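Local atomic coordinates of PrgB (Enterococcus faecalis, PDB entry 6EVU), a protein that promotes cell aggregation, biofilm formation and conjugation by binding and compacting DNA, and is represented here by its adhesin domain. Residues Y12-N17 with Y230-A235; L30-S35 with N151-T156; F51-D56 with F84-V89. All blocks are in the same frame, centred on the assembly; numbering follows the deposited sequence.

Overall arrangement
The three contacts lie within the glucan-binding protein C region of this adhesin domain, whose main regular structure is two antiparallel sheets, and they are nested along the chain: contact 3 lies inside the loop closed by contact 2, and contact 2 inside that closed by contact 1. Contacts 1 and 3 are on opposite sides of the chain's centre, their own centres about 41 Å apart. Contact 2 is nearer the middle, about 29 Å from contact 1 and 23 Å from contact 3 between centres. Contacts 2 and 3 touch where Asn151 ND2 packs 4.0 Å from Phe88 CE1, whereas the nearest atoms of contacts 1 and 2 remain about 17 Å apart.

Contact 1. Residues Y12-N17 with Y230-A235; sequences YNKHKN and YVKKQA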
loop_
_atom_site.group_PDB
_atom_site.type_symbol
_atom_site.label_atom_id
_atom_site.label_comp_id
_atom_site.label_asym_id
_atom_site.label_seq_id
_atom_site.Cartn_x
_atom_site.Cartn_y
_atom_site.Cartn_z
ATOM N N TYR A 12 -11.261 9.027 21.967
ATOM C CA TYR A 12 -11.575 8.088 23.041
ATOM C C TYR A 12 -11.028 6.689 22.761
ATOM O O TYR A 12 -10.626 5.983 23.696
ATOM C CB TYR A 12 -13.086 8.019 23.270
ATOM C CG TYR A 12 -13.426 7.198 24.501
ATOM C CD1 TYR A 12 -13.254 7.730 25.778
ATOM C CD2 TYR A 12 -13.879 5.882 24.390
ATOM C CE1 TYR A 12 -13.538 6.993 26.907
ATOM C CE2 TYR A 12 -14.169 5.124 25.525
ATOM C CZ TYR A 12 -13.997 5.691 26.775
ATOM O OH TYR A 12 -14.270 4.965 27.908
ATOM N N ASN A 13 -10.999 6.279 21.481
ATOM C CA ASN A 13 -10.604 4.944 21.039
ATOM C C ASN A 13 -9.091 4.763 20.877
ATOM O O ASN A 13 -8.652 3.641 20.609
ATOM C CB ASN A 13 -11.292 4.603 19.700
ATOM C CG ASN A 13 -12.769 4.180 19.859
ATOM O OD1 ASN A 13 -13.601 4.443 18.979
ATOM N ND2 ASN A 13 -13.086 3.508 20.970
ATOM N N LYS A 14 -8.286 5.817 21.046
ATOM C CA LYS A 14 -6.875 5.754 20.652
ATOM C C LYS A 14 -6.117 4.664 21.407
ATOM O O LYS A 14 -5.361 3.887 20.809
ATOM C CB LYS A 14 -6.212 7.118 20.861
ATOM C CG LYS A 14 -4.891 7.237 20.144
ATOM C CD LYS A 14 -4.872 6.372 18.857
ATOM C CE LYS A 14 -6.020 6.653 17.885
ATOM N NZ LYS A 14 -6.221 8.106 17.610
ATOM N N HIS A 15 -6.313 4.585 22.723
ATOM C CA HIS A 15 -5.625 3.628 23.580
ATOM C C HIS A 15 -6.587 2.597 24.162
ATOM O O HIS A 15 -6.477 2.216 25.332
ATOM C CB HIS A 15 -4.888 4.352 24.701
ATOM C CG HIS A 15 -3.754 5.198 24.217
ATOM N ND1 HIS A 15 -3.683 6.554 24.453
ATOM C CD2 HIS A 15 -2.651 4.881 23.500
ATOM C CE1 HIS A 15 -2.582 7.035 23.908
ATOM N NE2 HIS A 15 -1.937 6.041 23.327
ATOM N N LYS A 16 -7.557 2.153 23.362
ATOM C CA LYS A 16 -8.476 1.103 23.770
ATOM C C LYS A 16 -8.570 0.060 22.665
ATOM O O LYS A 16 -8.181 0.302 21.516
ATOM C CB LYS A 16 -9.878 1.662 24.112
ATOM C CG LYS A 16 -9.839 2.825 25.093
ATOM C CD LYS A 16 -11.032 2.871 26.022
ATOM C CE LYS A 16 -11.012 4.164 26.848
ATOM N NZ LYS A 16 -9.635 4.721 27.107
ATOM N N ASN A 17 -9.076 -1.117 23.034
ATOM C CA ASN A 17 -9.457 -2.118 22.053
ATOM C C ASN A 17 -10.927 -1.917 21.701
ATOM O O ASN A 17 -11.525 -0.894 22.031
ATOM C CB ASN A 17 -9.117 -3.498 22.575
ATOM C CG ASN A 17 -7.634 -3.666 22.761
ATOM O OD1 ASN A 17 -6.846 -3.374 21.844
ATOM N ND2 ASN A 17 -7.229 -4.097 23.966
ATOM N N TYR A 230 -3.491 -1.419 16.004
ATOM C CA TYR A 230 -3.145 -0.058 16.381
ATOM C C TYR A 230 -3.546 0.938 15.320
ATOM O O TYR A 230 -3.455 2.145 15.572
ATOM C CB TYR A 230 -1.641 0.063 16.656
ATOM C CG TYR A 230 -1.268 -0.574 17.964
ATOM C CD1 TYR A 230 -1.218 -1.953 18.080
ATOM C CD2 TYR A 230 -0.982 0.198 19.094
ATOM C CE1 TYR A 230 -0.912 -2.565 19.310
ATOM C CE2 TYR A 230 -0.665 -0.403 20.307
ATOM C CZ TYR A 230 -0.615 -1.783 20.396
ATOM O OH TYR A 230 -0.305 -2.412 21.581
ATOM N N VAL A 231 -4.004 0.434 14.176
ATOM C CA VAL A 231 -4.379 1.229 13.009
ATOM C C VAL A 231 -5.856 1.562 13.121
ATOM O O VAL A 231 -6.704 0.658 13.121
ATOM C CB VAL A 231 -4.119 0.442 11.717
ATOM C CG1 VAL A 231 -4.656 1.217 10.489
ATOM C CG2 VAL A 231 -2.649 0.144 11.543
ATOM N N LYS A 232 -6.170 2.851 13.224
ATOM C CA LYS A 232 -7.543 3.305 13.441
ATOM C C LYS A 232 -7.653 4.726 12.910
ATOM O O LYS A 232 -6.647 5.401 12.702
ATOM C CB LYS A 232 -7.994 3.244 14.933
ATOM C CG LYS A 232 -6.964 3.703 15.969
ATOM C CD LYS A 232 -7.397 3.375 17.428
ATOM C CE LYS A 232 -7.425 1.856 17.751
ATOM N NZ LYS A 232 -7.317 1.488 19.218
ATOM N N LYS A 233 -8.890 5.155 12.659
ATOM C CA LYS A 233 -9.131 6.441 12.006
ATOM C C LYS A 233 -8.737 7.623 12.888
ATOM O O LYS A 233 -9.142 7.707 14.047
ATOM C CB LYS A 233 -10.593 6.576 11.594
ATOM C CG LYS A 233 -10.810 7.773 10.671
ATOM C CD LYS A 233 -12.219 7.844 10.130
ATOM C CE LYS A 233 -12.250 8.790 8.932
ATOM N NZ LYS A 233 -13.625 9.312 8.729
ATOM N N GLN A 234 -7.961 8.544 12.323
ATOM C CA GLN A 234 -7.461 9.706 13.041
ATOM C C GLN A 234 -8.255 10.952 12.677
ATOM O O GLN A 234 -9.080 10.953 11.759
ATOM C CB GLN A 234 -5.982 9.921 12.731
ATOM C CG GLN A 234 -5.194 8.705 13.051
ATOM C CD GLN A 234 -5.382 8.318 14.488
ATOM O OE1 GLN A 234 -5.670 7.170 14.802
ATOM N NE2 GLN A 234 -5.239 9.290 15.385
ATOM N N ALA A 235 -7.954 12.041 13.390
ATOM C CA ALA A 235 -8.697 13.276 13.183
ATOM C C ALA A 235 -8.516 13.802 11.773
ATOM O O ALA A 235 -9.392 14.509 11.261
ATOM C CB ALA A 235 -8.260 14.341 14.192
#
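Lys232 and Lys14 dominate this surface contact, in which the segment that runs out of helix 4-13 near the N-terminus meets the short strand 232-233. Lys232 extends from the strand toward the other segment: it has CG between its backbone N and carbonyl carbon (chi1 42°), and the chain beyond runs up to a cluster of carbonyl oxygens. Its NZ donates to Asn13 O at 2.9 Å, with a C=O...donor angle of 161°, so the ammonium lies nearly in line with that carbonyl. A second bond, from Lys232 NZ to Lys14 O, is weak at 3.5 Å. Lys16 O also comes within 2.7 Å of Lys232 NZ. Asn13 to Lys16 form a type I beta turn, which is consistent with these oxygens facing the same ammonium.

Lys14 approaches from the other segment. CG is anti to the backbone N (chi1 -165°), and the chain then bends repeatedly, laying its methylene groups obliquely across those of Lys232, with Lys14 CE 3.6 Å from Lys232 CD. Its ammonium end stops beside the carboxamide of Gln234, the two side chains crossing at about a right angle. Pro242, in the loop beyond strand 239-240, touches both Lys14 and Gln234, while Lys233 ties the strand to the helix separately through a salt bridge to Glu6.

The two ammonium groups point to different places, Lys14 NZ lying 6.9 Å from Lys232 NZ. Aliphatic carbon therefore mediates the lysine-lysine packing, while the positive end of Lys232 is probably favoured by the partly negative backbone oxygens of the turn.

Contact 2. Residues L30-S35 with N151-T156; sequences LVFDQS and NDPIIT
Ile154 wedges against Phe32 and the backbone of Asp33, joining the loop between strands 145-150 and 157-160 to the segment that leaves strand 30-31. An Asx turn shapes each partner: Asp33 OD1 accepts from Ser35 N, and Asp152 OD1 accepts from Ile154 N at 2.9 Å with an N-H...acceptor angle of 147°, so the second turn organises the loop right at the interface.

The tight part is apolar. Phe32 has CG anti to the backbone N (chi1 -158°), and the CD2-CE2 side of its ring meets the loop. Ile154 CD1 approaches that ring obliquely, 3.5 Å from Phe32 CD2, while Pro153 CB sits at the ring edge near its plane, 4.0 Å from Phe32 CE2. Ile154 CG1 rests 3.6 Å from Asp33 O, filling the angle between ring and main chain. Phe177 and Phe131 of the large sheet also contact Phe32, which places this half of the contact in the hydrophobic interior.

Toward solvent the packing is looser, and the exposed Gln34 is the main participant. Its bent chain crosses Ile154 obliquely, with Gln34 NE2 3.7 Å from Ile154 CG2. Beyond this, Gln34 meets Asp152 at about a right angle, amide and carboxylate planes 84° apart; the closest atoms are two acceptors, Gln34 OE1 and Asp152 OD2, 3.4 Å apart without a bond between them.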
loop_
_atom_site.group_PDB
_atom_site.type_symbol
_atom_site.label_atom_id
_atom_site.label_comp_id
_atom_site.label_asym_id
_atom_site.label_seq_id
_atom_site.Cartn_x
_atom_site.Cartn_y
_atom_site.Cartn_z
ATOM N N LEU A 30 -13.438 -13.111 -2.710
ATOM C CA LEU A 30 -12.377 -12.751 -3.629
ATOM C C LEU A 30 -11.085 -13.386 -3.153
ATOM O O LEU A 30 -10.703 -13.222 -1.985
ATOM C CB LEU A 30 -12.222 -11.230 -3.660
ATOM C CG LEU A 30 -11.040 -10.740 -4.497
ATOM C CD1 LEU A 30 -11.305 -11.042 -5.987
ATOM C CD2 LEU A 30 -10.759 -9.230 -4.237
ATOM N N VAL A 31 -10.434 -14.136 -4.036
ATOM C CA VAL A 31 -9.134 -14.745 -3.769
ATOM C C VAL A 31 -8.095 -14.039 -4.639
ATOM O O VAL A 31 -8.071 -14.214 -5.863
ATOM C CB VAL A 31 -9.158 -16.253 -4.049
ATOM C CG1 VAL A 31 -7.787 -16.925 -3.686
ATOM C CG2 VAL A 31 -10.371 -16.928 -3.310
ATOM N N PHE A 32 -7.189 -13.312 -3.988
ATOM C CA PHE A 32 -6.117 -12.622 -4.685
ATOM C C PHE A 32 -4.921 -12.660 -3.731
ATOM O O PHE A 32 -4.629 -11.740 -2.973
ATOM C CB PHE A 32 -6.509 -11.198 -5.102
ATOM C CG PHE A 32 -5.663 -10.695 -6.241
ATOM C CD1 PHE A 32 -6.081 -10.872 -7.526
ATOM C CD2 PHE A 32 -4.426 -10.124 -6.030
ATOM C CE1 PHE A 32 -5.274 -10.447 -8.584
ATOM C CE2 PHE A 32 -3.632 -9.687 -7.097
ATOM C CZ PHE A 32 -4.064 -9.868 -8.343
ATOM N N ASP A 33 -4.186 -13.754 -3.795
ATOM C CA ASP A 33 -3.146 -14.060 -2.809
ATOM C C ASP A 33 -2.081 -14.899 -3.512
ATOM O O ASP A 33 -2.115 -15.057 -4.730
ATOM C CB ASP A 33 -3.770 -14.746 -1.588
ATOM C CG ASP A 33 -4.469 -16.044 -1.941
ATOM O OD1 ASP A 33 -4.135 -16.683 -2.943
ATOM O OD2 ASP A 33 -5.382 -16.413 -1.177
ATOM N N GLN A 34 -1.132 -15.480 -2.749
ATOM C CA GLN A 34 -0.037 -16.185 -3.418
ATOM C C GLN A 34 -0.535 -17.335 -4.306
ATOM O O GLN A 34 0.128 -17.711 -5.287
ATOM C CB GLN A 34 0.953 -16.754 -2.384
ATOM C CG GLN A 34 2.427 -16.833 -2.838
ATOM C CD GLN A 34 2.966 -15.541 -3.476
ATOM O OE1 GLN A 34 3.295 -15.502 -4.664
ATOM N NE2 GLN A 34 3.036 -14.466 -2.679
ATOM N N SER A 35 -1.669 -17.936 -3.957
ATOM C CA SER A 35 -2.195 -19.047 -4.732
ATOM C C SER A 35 -2.573 -18.695 -6.168
ATOM O O SER A 35 -2.840 -19.608 -6.967
ATOM C CB SER A 35 -3.408 -19.654 -3.989
ATOM O OG SER A 35 -4.550 -18.833 -4.087
ATOM N N ASN A 151 6.699 -7.827 -10.947
ATOM C CA ASN A 151 6.028 -8.809 -11.786
ATOM C C ASN A 151 5.149 -9.762 -10.970
ATOM O O ASN A 151 4.358 -10.483 -11.571
ATOM C CB ASN A 151 7.086 -9.598 -12.624
ATOM C CG ASN A 151 7.397 -8.910 -13.973
ATOM O OD1 ASN A 151 6.494 -8.566 -14.742
ATOM N ND2 ASN A 151 8.680 -8.718 -14.258
ATOM N N ASP A 152 5.321 -9.807 -9.634
ATOM C CA ASP A 152 4.438 -10.535 -8.731
ATOM C C ASP A 152 3.354 -9.565 -8.248
ATOM O O ASP A 152 3.667 -8.633 -7.494
ATOM C CB ASP A 152 5.257 -11.090 -7.554
ATOM C CG ASP A 152 4.462 -11.999 -6.626
ATOM O OD1 ASP A 152 3.231 -11.881 -6.565
ATOM O OD2 ASP A 152 5.074 -12.842 -5.909
ATOM N N PRO A 153 2.081 -9.735 -8.650
ATOM C CA PRO A 153 1.043 -8.780 -8.223
ATOM C C PRO A 153 0.782 -8.790 -6.717
ATOM O O PRO A 153 0.138 -7.855 -6.194
ATOM C CB PRO A 153 -0.176 -9.248 -9.011
ATOM C CG PRO A 153 -0.004 -10.785 -9.023
ATOM C CD PRO A 153 1.512 -10.921 -9.336
ATOM N N ILE A 154 1.238 -9.835 -6.026
ATOM C CA ILE A 154 1.089 -9.950 -4.580
ATOM C C ILE A 154 2.218 -9.254 -3.834
ATOM O O ILE A 154 2.078 -8.983 -2.636
ATOM C CB ILE A 154 1.014 -11.438 -4.191
ATOM C CG1 ILE A 154 -0.060 -12.129 -5.030
ATOM C CG2 ILE A 154 0.746 -11.604 -2.718
ATOM C CD1 ILE A 154 -1.460 -11.516 -4.868
ATOM N N ILE A 155 3.327 -8.959 -4.508
ATOM C CA ILE A 155 4.318 -8.029 -3.976
ATOM C C ILE A 155 3.957 -6.587 -4.327
ATOM O O ILE A 155 4.088 -5.663 -3.495
ATOM C CB ILE A 155 5.692 -8.434 -4.541
ATOM C CG1 ILE A 155 6.139 -9.791 -3.967
ATOM C CG2 ILE A 155 6.777 -7.346 -4.306
ATOM C CD1 ILE A 155 7.419 -10.330 -4.589
ATOM N N THR A 156 3.444 -6.404 -5.536
ATOM C CA THR A 156 2.768 -5.186 -5.991
ATOM C C THR A 156 3.679 -3.973 -6.275
ATOM O O THR A 156 4.114 -3.805 -7.405
ATOM C CB THR A 156 1.645 -4.816 -4.980
ATOM O OG1 THR A 156 1.083 -6.074 -4.485
ATOM C CG2 THR A 156 0.502 -4.017 -5.605
#

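Contact 3. Residues F51-D56 with F84-V89; sequences FIKATD and FQNSFV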
loop_
_atom_site.group_PDB
_atom_site.type_symbol
_atom_site.label_atom_id
_atom_site.label_comp_id
_atom_site.label_asym_id
_atom_site.label_seq_id
_atom_site.Cartn_x
_atom_site.Cartn_y
_atom_site.Cartn_z
ATOM N N PHE A 51 9.298 6.068 -17.944
ATOM C CA PHE A 51 10.097 4.987 -17.352
ATOM C C PHE A 51 11.406 5.533 -16.819
ATOM O O PHE A 51 11.979 6.467 -17.395
ATOM C CB PHE A 51 10.401 3.879 -18.367
ATOM C CG PHE A 51 9.179 3.130 -18.801
ATOM C CD1 PHE A 51 8.544 3.473 -19.995
ATOM C CD2 PHE A 51 8.620 2.132 -17.996
ATOM C CE1 PHE A 51 7.404 2.815 -20.390
ATOM C CE2 PHE A 51 7.467 1.450 -18.405
ATOM C CZ PHE A 51 6.858 1.793 -19.583
ATOM N N ILE A 52 11.863 4.979 -15.690
ATOM C CA ILE A 52 13.179 5.280 -15.117
ATOM C C ILE A 52 14.126 4.164 -15.508
ATOM O O ILE A 52 13.871 2.987 -15.221
ATOM C CB ILE A 52 13.110 5.426 -13.601
ATOM C CG1 ILE A 52 12.119 6.542 -13.262
ATOM C CG2 ILE A 52 14.519 5.673 -13.021
ATOM C CD1 ILE A 52 11.687 6.558 -11.739
ATOM N N LYS A 53 15.203 4.515 -16.184
ATOM C CA LYS A 53 16.238 3.523 -16.469
ATOM C C LYS A 53 16.772 2.908 -15.178
ATOM O O LYS A 53 17.094 3.625 -14.223
ATOM C CB LYS A 53 17.428 4.157 -17.223
ATOM C CG LYS A 53 17.102 4.941 -18.438
ATOM C CD LYS A 53 18.379 5.635 -18.907
ATOM C CE LYS A 53 18.734 5.201 -20.287
ATOM N NZ LYS A 53 19.723 6.168 -20.843
ATOM N N ALA A 54 16.874 1.570 -15.170
ATOM C CA ALA A 54 17.461 0.847 -14.050
ATOM C C ALA A 54 18.816 1.418 -13.669
ATOM O O ALA A 54 19.130 1.532 -12.478
ATOM C CB ALA A 54 17.588 -0.647 -14.401
ATOM N N THR A 55 19.633 1.813 -14.669
ATOM C CA THR A 55 20.954 2.339 -14.330
ATOM C C THR A 55 20.871 3.683 -13.603
ATOM O O THR A 55 21.777 4.011 -12.837
ATOM C CB THR A 55 21.836 2.435 -15.577
ATOM O OG1 THR A 55 21.218 3.265 -16.566
ATOM C CG2 THR A 55 21.966 1.059 -16.168
ATOM N N ASP A 56 19.796 4.464 -13.817
ATOM C CA ASP A 56 19.571 5.669 -13.022
ATOM C C ASP A 56 18.954 5.305 -11.684
ATOM O O ASP A 56 19.339 5.833 -10.632
ATOM C CB ASP A 56 18.672 6.647 -13.769
ATOM C CG ASP A 56 19.350 7.232 -15.006
ATOM O OD1 ASP A 56 20.601 7.459 -14.990
ATOM O OD2 ASP A 56 18.646 7.450 -16.023
ATOM N N PHE A 84 10.399 0.595 -21.464
ATOM C CA PHE A 84 9.947 -0.586 -20.726
ATOM C C PHE A 84 11.071 -1.615 -20.596
ATOM O O PHE A 84 11.290 -2.188 -19.517
ATOM C CB PHE A 84 8.724 -1.171 -21.441
ATOM C CG PHE A 84 8.056 -2.324 -20.715
ATOM C CD1 PHE A 84 7.491 -2.189 -19.458
ATOM C CD2 PHE A 84 7.966 -3.551 -21.331
ATOM C CE1 PHE A 84 6.852 -3.298 -18.848
ATOM C CE2 PHE A 84 7.341 -4.634 -20.727
ATOM C CZ PHE A 84 6.766 -4.509 -19.490
ATOM N N GLN A 85 11.839 -1.800 -21.667
ATOM C CA GLN A 85 12.995 -2.699 -21.641
ATOM C C GLN A 85 14.010 -2.326 -20.552
ATOM O O GLN A 85 14.393 -3.174 -19.741
ATOM C CB GLN A 85 13.684 -2.724 -23.020
ATOM C CG GLN A 85 14.602 -3.934 -23.244
ATOM C CD GLN A 85 15.941 -3.834 -22.498
ATOM O OE1 GLN A 85 16.551 -2.751 -22.392
ATOM N NE2 GLN A 85 16.408 -4.973 -21.979
ATOM N N ASN A 86 14.545 -1.101 -20.579
ATOM C CA ASN A 86 15.699 -0.791 -19.740
ATOM C C ASN A 86 15.301 -0.311 -18.341
ATOM O O ASN A 86 16.188 -0.031 -17.514
ATOM C CB ASN A 86 16.624 0.237 -20.430
ATOM C CG ASN A 86 15.947 1.594 -20.709
ATOM O OD1 ASN A 86 15.053 2.045 -19.970
ATOM N ND2 ASN A 86 16.441 2.289 -21.758
ATOM N N SER A 87 13.999 -0.258 -18.049
ATOM C CA SER A 87 13.501 0.067 -16.709
ATOM C C SER A 87 13.373 -1.158 -15.804
ATOM O O SER A 87 13.052 -1.012 -14.631
ATOM C CB SER A 87 12.154 0.793 -16.795
ATOM O OG SER A 87 11.127 -0.100 -17.184
ATOM N N PHE A 88 13.714 -2.352 -16.295
ATOM C CA PHE A 88 13.611 -3.595 -15.535
ATOM C C PHE A 88 14.683 -3.652 -14.445
ATOM O O PHE A 88 15.882 -3.474 -14.715
ATOM C CB PHE A 88 13.740 -4.790 -16.503
ATOM C CG PHE A 88 13.738 -6.126 -15.824
ATOM C CD1 PHE A 88 12.538 -6.690 -15.388
ATOM C CD2 PHE A 88 14.933 -6.811 -15.582
ATOM C CE1 PHE A 88 12.532 -7.918 -14.731
ATOM C CE2 PHE A 88 14.924 -7.999 -14.918
ATOM C CZ PHE A 88 13.722 -8.545 -14.485
ATOM N N VAL A 89 14.263 -3.947 -13.214
ATOM C CA VAL A 89 15.171 -3.958 -12.068
ATOM C C VAL A 89 15.081 -5.312 -11.370
ATOM O O VAL A 89 14.008 -5.933 -11.341
ATOM C CB VAL A 89 14.862 -2.790 -11.077
ATOM C CG1 VAL A 89 15.222 -1.442 -11.710
ATOM C CG2 VAL A 89 13.437 -2.764 -10.711
HETATM O O HOH W 1 19.066 0.605 -17.472
#
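Phe51 and Phe84 are brought together by different first torsions: in Phe51, CG is anti to the carbonyl carbon (chi1 -67°), whereas in Phe84 it is anti to the backbone N (chi1 -174°). The outcome is an oblique aromatic pair. Phe51 CE2 lies at the edge of the Phe84 ring, in its plane, 3.8 Å from Phe84 CD1. The same Phe51 ring lies across the start of the opposing segment, with Phe84 N 3.7 Å above the ring plane and over its centre. Ser87 OG comes obliquely on the same side of the ring as Phe84 N, 3.5 Å from Phe51 CD2.

Farther along, the main chains take over. Ala54 N donates to Asn86 O at 2.9 Å, nearly straight at 171°. Lys53 is the N-cap residue, so this bond occupies an N-H at the start of helix 54-57. The next one, of Thr55, is reached through a water that accepts from Thr55 N and donates to Asn86 O. One carbonyl in the Gln85-Phe88 type I turn thus serves two successive helix N-H groups, one directly and one by way of water. Next to it, Ser87 CA makes a CA-H...O contact of 3.3 Å with Ile52 O. Ala54 CB packs against Phe88 O, 3.3 Å away, and Val89 CG1, 3.7 Å away, a close fit of a small side chain onto the beginning of strand 88-89.

Strand 99-104 lies alongside both segments: Ile52 and Ser87 make backbone hydrogen bonds with its Ala101, and its Tyr100 stacks on Phe84. Val89, which is buried, packs on Phe57 of helix 54-57 and on Val148 of strand 145-150.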